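Local atomic coordinates of sialyltransferase 0160 (PDB entry 4R84), a protein that probably transfers sialic acid from its CMP-activated donor to acceptor sugars, as a glycosyltransferase of the GT-B structural group. Residues Val340-Tyr351 against Val435-Pro443. Sequence-based numbering, arbitrary orientation. Where two conformers were deposited one is given.
With CA (calcium ion), chain F.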
# COMPACT_ATOMS: atom_id res chain seq x y z
N VAL A 340 -5.36 -1.55 12.39
CA VAL A 340 -6.06 -0.36 11.88
C VAL A 340 -7.21 0.09 12.80
O VAL A 340 -7.81 1.13 12.56
CB VAL A 340 -6.64 -0.55 10.45
CG1 VAL A 340 -5.54 -1.02 9.51
CG2 VAL A 340 -7.84 -1.50 10.44
N GLY A 341 -7.50 -0.70 13.83
CA GLY A 341 -8.47 -0.32 14.84
C GLY A 341 -9.92 -0.44 14.43
O GLY A 341 -10.77 0.34 14.88
N PHE A 342 -10.22 -1.43 13.59
CA PHE A 342 -11.56 -1.57 13.01
C PHE A 342 -12.24 -2.84 13.48
O PHE A 342 -11.76 -3.94 13.23
CB PHE A 342 -11.48 -1.55 11.48
CG PHE A 342 -12.81 -1.78 10.79
CD1 PHE A 342 -14.00 -1.23 11.28
CD2 PHE A 342 -12.86 -2.53 9.61
CE1 PHE A 342 -15.21 -1.44 10.63
CE2 PHE A 342 -14.08 -2.74 8.95
CZ PHE A 342 -15.25 -2.19 9.46
N ASP A 343 -13.36 -2.70 14.18
CA ASP A 343 -14.14 -3.87 14.58
C ASP A 343 -15.13 -4.21 13.48
O ASP A 343 -16.30 -3.79 13.53
CB ASP A 343 -14.85 -3.61 15.92
CG ASP A 343 -15.41 -4.90 16.56
OD1 ASP A 343 -15.60 -5.93 15.86
OD2 ASP A 343 -15.67 -4.87 17.78
N LYS A 344 -14.66 -4.96 12.49
CA LYS A 344 -15.46 -5.32 11.33
C LYS A 344 -16.68 -6.15 11.71
O LYS A 344 -17.78 -5.93 11.21
CB LYS A 344 -14.61 -6.07 10.30
CG LYS A 344 -15.42 -6.64 9.15
CD LYS A 344 -14.52 -7.26 8.08
CE LYS A 344 -15.37 -7.95 7.03
NZ LYS A 344 -14.58 -8.60 5.96
N GLU A 345 -16.47 -7.10 12.61
CA GLU A 345 -17.55 -7.97 13.07
C GLU A 345 -18.69 -7.17 13.66
O GLU A 345 -19.85 -7.47 13.40
CB GLU A 345 -17.01 -8.96 14.11
CG GLU A 345 -18.04 -9.86 14.74
CD GLU A 345 -17.41 -10.95 15.57
OE1 GLU A 345 -16.23 -11.27 15.33
OE2 GLU A 345 -18.09 -11.49 16.48
N GLN A 346 -18.36 -6.14 14.42
CA GLN A 346 -19.38 -5.26 15.01
C GLN A 346 -20.13 -4.48 13.93
O GLN A 346 -21.35 -4.37 13.99
CB GLN A 346 -18.76 -4.30 16.02
CG GLN A 346 -19.78 -3.41 16.70
CD GLN A 346 -19.14 -2.46 17.69
OE1 GLN A 346 -18.05 -1.94 17.45
NE2 GLN A 346 -19.79 -2.27 18.82
N LEU A 347 -19.42 -3.94 12.94
CA LEU A 347 -20.11 -3.19 11.90
C LEU A 347 -21.00 -4.11 11.08
O LEU A 347 -22.11 -3.72 10.68
CB LEU A 347 -19.11 -2.46 10.98
CG LEU A 347 -19.77 -1.54 9.94
CD1 LEU A 347 -20.70 -0.52 10.63
CD2 LEU A 347 -18.74 -0.83 9.08
N GLN A 348 -20.54 -5.34 10.84
CA GLN A 348 -21.35 -6.34 10.14
C GLN A 348 -22.65 -6.56 10.91
O GLN A 348 -23.74 -6.63 10.32
CB GLN A 348 -20.62 -7.68 10.00
CG GLN A 348 -19.54 -7.70 8.92
CD GLN A 348 -18.78 -9.03 8.86
OE1 GLN A 348 -18.39 -9.58 9.89
NE2 GLN A 348 -18.56 -9.53 7.65
N GLN A 349 -22.53 -6.68 12.22
CA GLN A 349 -23.69 -6.89 13.08
C GLN A 349 -24.61 -5.68 13.04
O GLN A 349 -25.83 -5.82 12.98
CB GLN A 349 -23.26 -7.20 14.51
CG GLN A 349 -22.60 -8.60 14.65
CD GLN A 349 -21.96 -8.85 16.02
OE1 GLN A 349 -22.01 -8.00 16.90
NE2 GLN A 349 -21.34 -10.02 16.18
N GLN A 350 -24.01 -4.49 13.04
CA GLN A 350 -24.80 -3.25 13.02
C GLN A 350 -25.53 -3.05 11.68
O GLN A 350 -26.69 -2.59 11.65
CB GLN A 350 -23.91 -2.04 13.32
CG GLN A 350 -23.41 -2.03 14.76
CD GLN A 350 -22.31 -1.03 15.02
OE1 GLN A 350 -21.49 -0.74 14.14
NE2 GLN A 350 -22.28 -0.48 16.22
N TYR A 351 -24.87 -3.41 10.58
CA TYR A 351 -25.48 -3.37 9.25
C TYR A 351 -26.74 -4.24 9.26
O TYR A 351 -27.72 -3.93 8.59
CB TYR A 351 -24.49 -3.86 8.18
CG TYR A 351 -23.49 -2.85 7.62
CD1 TYR A 351 -23.64 -1.49 7.82
CD2 TYR A 351 -22.37 -3.28 6.91
CE1 TYR A 351 -22.71 -0.58 7.30
CE2 TYR A 351 -21.44 -2.39 6.40
CZ TYR A 351 -21.61 -1.04 6.59
OH TYR A 351 -20.69 -0.17 6.07
N VAL A 435 -10.29 2.08 4.99
CA VAL A 435 -10.33 0.74 5.59
C VAL A 435 -11.61 -0.01 5.17
O VAL A 435 -11.57 -1.21 4.90
CB VAL A 435 -10.25 0.80 7.14
CG1 VAL A 435 -10.64 -0.53 7.78
CG2 VAL A 435 -8.84 1.20 7.59
N LEU A 436 -12.73 0.69 5.06
CA LEU A 436 -13.98 0.04 4.66
C LEU A 436 -13.93 -0.58 3.26
O LEU A 436 -14.36 -1.71 3.04
CB LEU A 436 -15.16 1.02 4.75
CG LEU A 436 -15.44 1.61 6.13
CD1 LEU A 436 -16.68 2.53 6.10
CD2 LEU A 436 -15.62 0.52 7.17
N MET A 437 -13.42 0.16 2.28
CA MET A 437 -13.33 -0.37 0.93
C MET A 437 -12.35 -1.55 0.90
O MET A 437 -12.58 -2.53 0.19
CB MET A 437 -12.92 0.74 -0.04
CG MET A 437 -12.51 0.28 -1.39
SD MET A 437 -10.74 0.03 -1.34
CE MET A 437 -10.14 1.54 -0.58
N MET A 438 -11.27 -1.47 1.66
CA MET A 438 -10.24 -2.51 1.70
C MET A 438 -10.75 -3.82 2.28
O MET A 438 -10.30 -4.91 1.92
CB MET A 438 -9.03 -2.05 2.54
CG MET A 438 -8.20 -0.94 1.93
SD MET A 438 -7.27 -1.42 0.45
CE MET A 438 -6.12 -2.63 1.12
N THR A 439 -11.68 -3.72 3.23
CA THR A 439 -12.15 -4.90 3.95
C THR A 439 -13.53 -5.34 3.48
O THR A 439 -14.18 -6.17 4.13
CB THR A 439 -12.20 -4.63 5.47
OG1 THR A 439 -13.06 -3.51 5.73
CG2 THR A 439 -10.80 -4.33 6.02
N ASP A 440 -13.93 -4.81 2.33
CA ASP A 440 -15.21 -5.13 1.68
C ASP A 440 -16.37 -4.81 2.60
O ASP A 440 -17.34 -5.56 2.68
CB ASP A 440 -15.25 -6.60 1.26
CG ASP A 440 -16.29 -6.87 0.19
OD1 ASP A 440 -16.76 -5.90 -0.44
OD2 ASP A 440 -16.64 -8.05 -0.02
N MET A 441 -16.28 -3.67 3.29
CA MET A 441 -17.31 -3.29 4.26
C MET A 441 -18.01 -1.98 3.88
O MET A 441 -18.57 -1.29 4.73
CB MET A 441 -16.73 -3.17 5.66
CG MET A 441 -16.45 -4.53 6.34
SD MET A 441 -17.98 -5.47 6.57
CE MET A 441 -18.78 -4.46 7.81
N LEU A 442 -17.98 -1.65 2.59
CA LEU A 442 -18.75 -0.49 2.15
C LEU A 442 -20.24 -0.77 2.31
O LEU A 442 -20.69 -1.91 2.17
CB LEU A 442 -18.44 -0.14 0.70
CG LEU A 442 -17.06 0.51 0.51
CD1 LEU A 442 -16.75 0.62 -0.96
CD2 LEU A 442 -16.99 1.88 1.18
N PRO A 443 -21.02 0.28 2.60
CA PRO A 443 -22.46 0.12 2.77
C PRO A 443 -23.17 0.11 1.43
O PRO A 443 -22.52 0.01 0.39
CB PRO A 443 -22.84 1.35 3.58
CG PRO A 443 -21.95 2.42 3.00
CD PRO A 443 -20.60 1.69 2.82
CA CA F . -29.53 -2.42 7.84
O HOH W 1 -28.88 -1.76 10.28
O HOH W 2 -29.11 -4.05 6.23
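M441 contributes the largest single share of the contact: bends at chi2 (-62°) and chi3 (-69°) turn its SD and CE alongside K344, L347 and Q348 of helix 344-353. M441 CE touches Q348 CG at 3.5 Å, L347 CG and Y351 CE2, while M441 SD sits 3.6 Å from K344 CE. The F342 ring wedges in beside it: M441 CG meets the ring edge in its plane, V435 CG1 comes obliquely to F342 CD2 at 3.5 Å, and L436 CD2 lies 3.6 Å from F342 CZ. V340 and V435 meet tip to tip. Two side chains of the helix donate to carbonyls of the loop after helix 434-438. K344, fully extended, brings NZ to T439 O (3.1 Å) in the carbonyl plane, and Y351 OH reaches M441 O at 2.7 Å, tilted 22° from the plane of the M441 carbonyl. T439 OG1 turns back to V435 O, which T439 N grips from the opposite face. Y351 also binds the calcium ion through its backbone O (2.5 Å), with S354, L356, N358 and D401. V340 and V435 pack on L132 of helix 129-144, T439 touches F336 of helix 330-340, and Y351, L436 and P443 rest on I360 of strand 358-362.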